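Local coordinates for protein putative NAD dependent dehydrogenase (Micromonospora echinospora, PDB 6NOR) that binds NAD and probably acts as an oxidoreductase in the biosynthesis of the antibiotic gentamicin, at residues L210-T222 / Q234-I246. Numbering follows the deposited sequence.
Sequences LGKPAIRAVTACT and QGVVLIEFADGAI
F241 is gripped by L210, P213 and I215. L210 CD1 lies over one face of the ring, 3.8 Å from its centroid, in a CH-pi contact, while I239 CG2 sits over the opposite face toward the rim. I215 CG1 comes obliquely to within 3.5 Å of F241 CE1, and P213 CG comes obliquely to F241 CD1. With CG anti to its carbonyl carbon (chi1 -66°), the ring swings in among these groups; an alanine here would probably open a gap beneath L210 and leave I215 and P213 without their common partner. On the face carrying V218, V237 and I239, I215 CG2 meets I239 CG2, and V218 CG1 lies 3.5 Å from V237 CG1, with helix 334-353 packing on I215 and V218.

Backbone bonds zip strands 215-222 and 234-241 as an antiparallel hairpin. Paired N-H and C=O groups link A217 with E240, T219 with L238 and C221 with V236; the straightest is E240 N to A217 O (2.8 Å, 170°). At R216-A217 a classic beta bulge shifts the register: E240 O accepts from R216 N at 2.8 Å and A217 N at 3.2 Å. Beyond it, A242 N donates to A214 O from the type I turn 241-244.

The charged pair at the bulge is looser. R216 CD touches E240 OE1 at 3.2 Å; a bend at chi3 turns the guanidinium toward A242 O, which lies in plane at its edge, and R216 NE is 4.1 Å from E240 OE1, beyond a salt bridge, guanidinium and carboxylate planes 48° apart.

T219 and L238, on the other face, pack against a second subunit. The chemistry implies a hairpin of the GFO/IDH/MocA C-terminal domain fixed by backbone bonds and an apolar clasp, with charge attraction probably secondary.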
ATOM      1  N   LEU A 210      19.753  13.689  -7.164  1.00 25.48           N
ATOM      2  CA  LEU A 210      20.681  13.300  -8.227  1.00 24.67           C
ATOM      3  C   LEU A 210      22.151  13.577  -7.938  1.00 24.99           C
ATOM      4  O   LEU A 210      23.009  13.241  -8.750  1.00 26.41           O
ATOM      5  CB  LEU A 210      20.315  13.990  -9.535  1.00 23.62           C
ATOM      6  CG  LEU A 210      19.101  13.462 -10.283  1.00 26.26           C
ATOM      7  CD1 LEU A 210      19.123  13.975 -11.699  1.00 33.29           C
ATOM      8  CD2 LEU A 210      19.072  11.966 -10.256  1.00 24.06           C
ATOM      9  N   GLY A 211      22.443  14.200  -6.804  1.00 25.20           N
ATOM     10  CA  GLY A 211      23.812  14.545  -6.461  1.00 22.90           C
ATOM     11  C   GLY A 211      24.173  15.937  -6.935  1.00 28.16           C
ATOM     12  O   GLY A 211      25.314  16.201  -7.291  1.00 31.08           O
ATOM     13  N   LYS A 212      23.177  16.818  -6.930  1.00 28.72           N
ATOM     14  CA  LYS A 212      23.299  18.215  -7.351  1.00 25.23           C
ATOM     15  C   LYS A 212      24.125  18.454  -8.620  1.00 26.70           C
ATOM     16  O   LYS A 212      25.120  19.168  -8.580  1.00 29.00           O
ATOM     17  CB  LYS A 212      23.882  19.042  -6.209  1.00 17.51           C
ATOM     18  CG  LYS A 212      23.018  19.051  -4.981  1.00 17.50           C
ATOM     19  CD  LYS A 212      23.723  19.699  -3.813  1.00 17.48           C
ATOM     20  CE  LYS A 212      22.774  19.825  -2.639  1.00 18.89           C
ATOM     21  NZ  LYS A 212      23.383  20.517  -1.477  1.00 19.84           N
ATOM     22  N   PRO A 213      23.714  17.857  -9.747  1.00 25.41           N
ATOM     23  CA  PRO A 213      24.362  18.172 -11.018  1.00 23.17           C
ATOM     24  C   PRO A 213      23.809  19.446 -11.647  1.00 28.54           C
ATOM     25  O   PRO A 213      22.732  19.902 -11.253  1.00 28.66           O
ATOM     26  CB  PRO A 213      24.028  16.953 -11.883  1.00 17.65           C
ATOM     27  CG  PRO A 213      22.719  16.502 -11.384  1.00 20.79           C
ATOM     28  CD  PRO A 213      22.761  16.733  -9.898  1.00 24.71           C
ATOM     29  N   ALA A 214      24.542  20.005 -12.609  1.00 28.10           N
ATOM     30  CA  ALA A 214      24.121  21.208 -13.319  1.00 22.81           C
ATOM     31  C   ALA A 214      22.847  20.973 -14.114  1.00 22.59           C
ATOM     32  O   ALA A 214      22.651  19.905 -14.674  1.00 26.14           O
ATOM     33  CB  ALA A 214      25.219  21.683 -14.250  1.00 26.64           C
ATOM     34  N   ILE A 215      21.988  21.980 -14.156  1.00 22.26           N
ATOM     35  CA  ILE A 215      20.792  21.933 -14.968  1.00 22.36           C
ATOM     36  C   ILE A 215      21.041  22.569 -16.330  1.00 27.62           C
ATOM     37  O   ILE A 215      21.447  23.712 -16.413  1.00 34.95           O
ATOM     38  CB  ILE A 215      19.642  22.643 -14.268  1.00 22.36           C
ATOM     39  CG1 ILE A 215      19.283  21.866 -13.005  1.00 22.60           C
ATOM     40  CG2 ILE A 215      18.461  22.833 -15.222  1.00 22.55           C
ATOM     41  CD1 ILE A 215      18.108  22.392 -12.255  1.00 23.01           C
ATOM     42  N   ARG A 216      20.794  21.824 -17.397  1.00 28.09           N
ATOM     43  CA  ARG A 216      21.053  22.326 -18.741  1.00 27.08           C
ATOM     44  C   ARG A 216      19.857  23.068 -19.340  1.00 25.26           C
ATOM     45  O   ARG A 216      20.017  24.134 -19.911  1.00 29.01           O
ATOM     46  CB  ARG A 216      21.468  21.181 -19.660  1.00 32.09           C
ATOM     47  CG  ARG A 216      21.849  21.623 -21.070  1.00 44.23           C
ATOM     48  CD  ARG A 216      22.193  20.441 -21.975  1.00 53.37           C
ATOM     49  NE  ARG A 216      23.325  19.671 -21.471  1.00 62.71           N
ATOM     50  CZ  ARG A 216      24.592  20.065 -21.555  1.00 67.68           C
ATOM     51  NH1 ARG A 216      24.893  21.227 -22.126  1.00 69.74           N
ATOM     52  NH2 ARG A 216      25.559  19.300 -21.065  1.00 69.92           N
ATOM     53  N   ALA A 217      18.658  22.516 -19.222  1.00 19.45           N
ATOM     54  CA  ALA A 217      17.476  23.195 -19.753  1.00 21.00           C
ATOM     55  C   ALA A 217      16.209  22.937 -18.926  1.00 20.86           C
ATOM     56  O   ALA A 217      16.168  22.039 -18.105  1.00 24.70           O
ATOM     57  CB  ALA A 217      17.251  22.790 -21.193  1.00 18.15           C
ATOM     58  N   VAL A 218      15.181  23.738 -19.163  1.00 18.12           N
ATOM     59  CA  VAL A 218      13.936  23.664 -18.432  1.00 18.14           C
ATOM     60  C   VAL A 218      12.774  23.861 -19.393  1.00 23.93           C
ATOM     61  O   VAL A 218      12.858  24.660 -20.323  1.00 27.70           O
ATOM     62  CB  VAL A 218      13.874  24.729 -17.306  1.00 20.70           C
ATOM     63  CG1 VAL A 218      12.542  24.723 -16.632  1.00 21.68           C
ATOM     64  CG2 VAL A 218      14.950  24.478 -16.263  1.00 23.48           C
ATOM     65  N   THR A 219      11.701  23.104 -19.188  1.00 22.56           N
ATOM     66  CA  THR A 219      10.440  23.319 -19.883  1.00 21.61           C
ATOM     67  C   THR A 219       9.333  23.328 -18.837  1.00 18.36           C
ATOM     68  O   THR A 219       9.390  22.583 -17.881  1.00 26.07           O
ATOM     69  CB  THR A 219      10.174  22.224 -20.933  1.00 28.41           C
ATOM     70  OG1 THR A 219      11.393  21.900 -21.617  1.00 36.04           O
ATOM     71  CG2 THR A 219       9.143  22.678 -21.933  1.00 28.26           C
ATOM     72  N   ALA A 220       8.326  24.166 -18.998  1.00 18.42           N
ATOM     73  CA  ALA A 220       7.301  24.267 -17.972  1.00 18.41           C
ATOM     74  C   ALA A 220       5.942  24.640 -18.523  1.00 19.41           C
ATOM     75  O   ALA A 220       5.832  25.290 -19.540  1.00 19.35           O
ATOM     76  CB  ALA A 220       7.709  25.280 -16.894  1.00 18.32           C
ATOM     77  N   CYS A 221       4.913  24.224 -17.808  1.00 18.52           N
ATOM     78  CA  CYS A 221       3.557  24.565 -18.121  1.00 18.61           C
ATOM     79  C   CYS A 221       2.878  24.997 -16.820  1.00 19.78           C
ATOM     80  O   CYS A 221       3.104  24.382 -15.788  1.00 18.50           O
ATOM     81  CB  CYS A 221       2.849  23.349 -18.758  1.00 25.40           C
ATOM     82  SG  CYS A 221       1.532  23.752 -19.885  1.00 87.47           S
ATOM     83  N   THR A 222       2.079  26.065 -16.851  1.00 18.61           N
ATOM     84  CA  THR A 222       1.300  26.482 -15.681  1.00 18.58           C
ATOM     85  C   THR A 222      -0.146  26.812 -16.018  1.00 22.58           C
ATOM     86  O   THR A 222      -0.457  27.193 -17.132  1.00 24.59           O
ATOM     87  CB  THR A 222       1.909  27.729 -14.994  1.00 23.31           C
ATOM     88  OG1 THR A 222       1.883  28.832 -15.903  1.00 27.78           O
ATOM     89  CG2 THR A 222       3.338  27.486 -14.561  1.00 18.57           C
ATOM     90  N   GLN A 234      -1.223  25.385 -10.632  1.00 18.43           N
ATOM     91  CA  GLN A 234      -0.558  24.143 -10.960  1.00 24.52           C
ATOM     92  C   GLN A 234       0.543  24.393 -11.945  1.00 20.29           C
ATOM     93  O   GLN A 234       0.486  25.316 -12.745  1.00 19.13           O
ATOM     94  CB  GLN A 234      -1.533  23.108 -11.522  1.00 26.06           C
ATOM     95  CG  GLN A 234      -2.336  23.562 -12.680  1.00 33.95           C
ATOM     96  CD  GLN A 234      -3.147  22.431 -13.318  1.00 40.98           C
ATOM     97  OE1 GLN A 234      -4.052  22.683 -14.104  1.00 38.57           O
ATOM     98  NE2 GLN A 234      -2.811  21.190 -12.988  1.00 50.68           N
ATOM     99  N   GLY A 235       1.559  23.554 -11.865  1.00 20.16           N
ATOM    100  CA  GLY A 235       2.671  23.637 -12.771  1.00 18.35           C
ATOM    101  C   GLY A 235       3.381  22.313 -12.891  1.00 20.81           C
ATOM    102  O   GLY A 235       3.395  21.498 -11.959  1.00 21.28           O
ATOM    103  N   VAL A 236       3.964  22.104 -14.061  1.00 18.37           N
ATOM    104  CA  VAL A 236       4.817  20.968 -14.298  1.00 18.35           C
ATOM    105  C   VAL A 236       6.087  21.489 -14.949  1.00 18.32           C
ATOM    106  O   VAL A 236       6.046  22.228 -15.909  1.00 19.91           O
ATOM    107  CB  VAL A 236       4.146  19.911 -15.191  1.00 18.45           C
ATOM    108  CG1 VAL A 236       5.004  18.666 -15.256  1.00 22.27           C
ATOM    109  CG2 VAL A 236       2.780  19.557 -14.660  1.00 22.86           C
ATOM    110  N   VAL A 237       7.215  21.115 -14.389  1.00 20.68           N
ATOM    111  CA  VAL A 237       8.502  21.470 -14.932  1.00 18.20           C
ATOM    112  C   VAL A 237       9.222  20.226 -15.431  1.00 21.67           C
ATOM    113  O   VAL A 237       9.382  19.265 -14.699  1.00 21.92           O
ATOM    114  CB  VAL A 237       9.383  22.154 -13.877  1.00 20.91           C
ATOM    115  CG1 VAL A 237      10.701  22.640 -14.493  1.00 19.22           C
ATOM    116  CG2 VAL A 237       8.629  23.299 -13.213  1.00 18.51           C
ATOM    117  N   LEU A 238       9.665  20.255 -16.679  1.00 20.88           N
ATOM    118  CA  LEU A 238      10.582  19.244 -17.169  1.00 19.95           C
ATOM    119  C   LEU A 238      11.993  19.806 -17.119  1.00 22.56           C
ATOM    120  O   LEU A 238      12.306  20.773 -17.805  1.00 24.83           O
ATOM    121  CB  LEU A 238      10.213  18.805 -18.591  1.00 21.34           C
ATOM    122  CG  LEU A 238       8.759  18.330 -18.738  1.00 22.20           C
ATOM    123  CD1 LEU A 238       8.480  17.839 -20.144  1.00 22.26           C
ATOM    124  CD2 LEU A 238       8.429  17.261 -17.699  1.00 24.07           C
ATOM    125  N   ILE A 239      12.834  19.204 -16.284  1.00 20.35           N
ATOM    126  CA  ILE A 239      14.219  19.616 -16.148  1.00 20.47           C
ATOM    127  C   ILE A 239      15.166  18.681 -16.884  1.00 25.57           C
ATOM    128  O   ILE A 239      15.122  17.470 -16.698  1.00 24.30           O
ATOM    129  CB  ILE A 239      14.646  19.650 -14.680  1.00 22.23           C
ATOM    130  CG1 ILE A 239      13.705  20.519 -13.864  1.00 22.98           C
ATOM    131  CG2 ILE A 239      16.063  20.174 -14.528  1.00 17.91           C
ATOM    132  CD1 ILE A 239      14.018  20.442 -12.385  1.00 27.34           C
ATOM    133  N   GLU A 240      16.039  19.245 -17.706  1.00 27.50           N
ATOM    134  CA  GLU A 240      17.078  18.446 -18.333  1.00 26.83           C
ATOM    135  C   GLU A 240      18.397  18.679 -17.605  1.00 24.29           C
ATOM    136  O   GLU A 240      18.980  19.745 -17.699  1.00 25.84           O
ATOM    137  CB  GLU A 240      17.194  18.790 -19.814  1.00 37.57           C
ATOM    138  CG  GLU A 240      18.363  18.154 -20.538  1.00 53.74           C
ATOM    139  CD  GLU A 240      18.409  18.545 -22.013  1.00 68.37           C
ATOM    140  OE1 GLU A 240      19.522  18.762 -22.543  1.00 70.54           O
ATOM    141  OE2 GLU A 240      17.328  18.641 -22.639  1.00 73.33           O
ATOM    142  N   PHE A 241      18.866  17.678 -16.877  1.00 21.83           N
ATOM    143  CA  PHE A 241      20.170  17.770 -16.247  1.00 23.22           C
ATOM    144  C   PHE A 241      21.320  17.523 -17.223  1.00 25.57           C
ATOM    145  O   PHE A 241      21.134  16.964 -18.291  1.00 27.62           O
ATOM    146  CB  PHE A 241      20.248  16.804 -15.069  1.00 22.89           C
ATOM    147  CG  PHE A 241      19.320  17.167 -13.955  1.00 23.33           C
ATOM    148  CD1 PHE A 241      19.671  18.151 -13.048  1.00 17.77           C
ATOM    149  CD2 PHE A 241      18.078  16.553 -13.831  1.00 19.99           C
ATOM    150  CE1 PHE A 241      18.806  18.516 -12.019  1.00 19.50           C
ATOM    151  CE2 PHE A 241      17.217  16.910 -12.810  1.00 20.49           C
ATOM    152  CZ  PHE A 241      17.584  17.896 -11.896  1.00 17.78           C
ATOM    153  N   ALA A 242      22.513  17.944 -16.825  1.00 30.74           N
ATOM    154  CA  ALA A 242      23.697  17.919 -17.676  1.00 32.59           C
ATOM    155  C   ALA A 242      24.122  16.515 -18.114  1.00 35.70           C
ATOM    156  O   ALA A 242      24.563  16.325 -19.231  1.00 37.54           O
ATOM    157  CB  ALA A 242      24.849  18.607 -16.957  1.00 32.04           C
ATOM    158  N   ASP A 243      24.001  15.540 -17.227  1.00 43.18           N
ATOM    159  CA  ASP A 243      24.293  14.145 -17.563  1.00 49.15           C
ATOM    160  C   ASP A 243      23.274  13.519 -18.514  1.00 44.13           C
ATOM    161  O   ASP A 243      23.473  12.419 -19.016  1.00 43.90           O
ATOM    162  CB  ASP A 243      24.329  13.313 -16.295  1.00 56.28           C
ATOM    163  CG  ASP A 243      23.066  13.477 -15.486  1.00 62.82           C
ATOM    164  OD1 ASP A 243      22.035  12.944 -15.926  1.00 65.63           O
ATOM    165  OD2 ASP A 243      23.091  14.158 -14.437  1.00 64.55           O
ATOM    166  N   GLY A 244      22.161  14.204 -18.719  1.00 37.92           N
ATOM    167  CA  GLY A 244      21.103  13.681 -19.553  1.00 37.64           C
ATOM    168  C   GLY A 244      19.927  13.065 -18.806  1.00 38.45           C
ATOM    169  O   GLY A 244      19.041  12.502 -19.431  1.00 44.86           O
ATOM    170  N   ALA A 245      19.892  13.155 -17.483  1.00 29.97           N
ATOM    171  CA  ALA A 245      18.723  12.665 -16.764  1.00 22.44           C
ATOM    172  C   ALA A 245      17.596  13.676 -16.857  1.00 27.32           C
ATOM    173  O   ALA A 245      17.831  14.876 -16.866  1.00 29.35           O
ATOM    174  CB  ALA A 245      19.051  12.388 -15.347  1.00 17.98           C
ATOM    175  N   ILE A 246      16.373  13.184 -16.953  1.00 24.89           N
ATOM    176  CA  ILE A 246      15.204  14.048 -16.950  1.00 22.42           C
ATOM    177  C   ILE A 246      14.565  14.103 -15.565  1.00 23.01           C
ATOM    178  O   ILE A 246      14.321  13.077 -14.933  1.00 23.74           O
ATOM    179  CB  ILE A 246      14.169  13.579 -17.951  1.00 26.41           C
ATOM    180  CG1 ILE A 246      14.779  13.534 -19.346  1.00 28.45           C
ATOM    181  CG2 ILE A 246      12.951  14.467 -17.905  1.00 25.18           C
ATOM    182  CD1 ILE A 246      13.929  12.805 -20.363  1.00 31.79           C
TER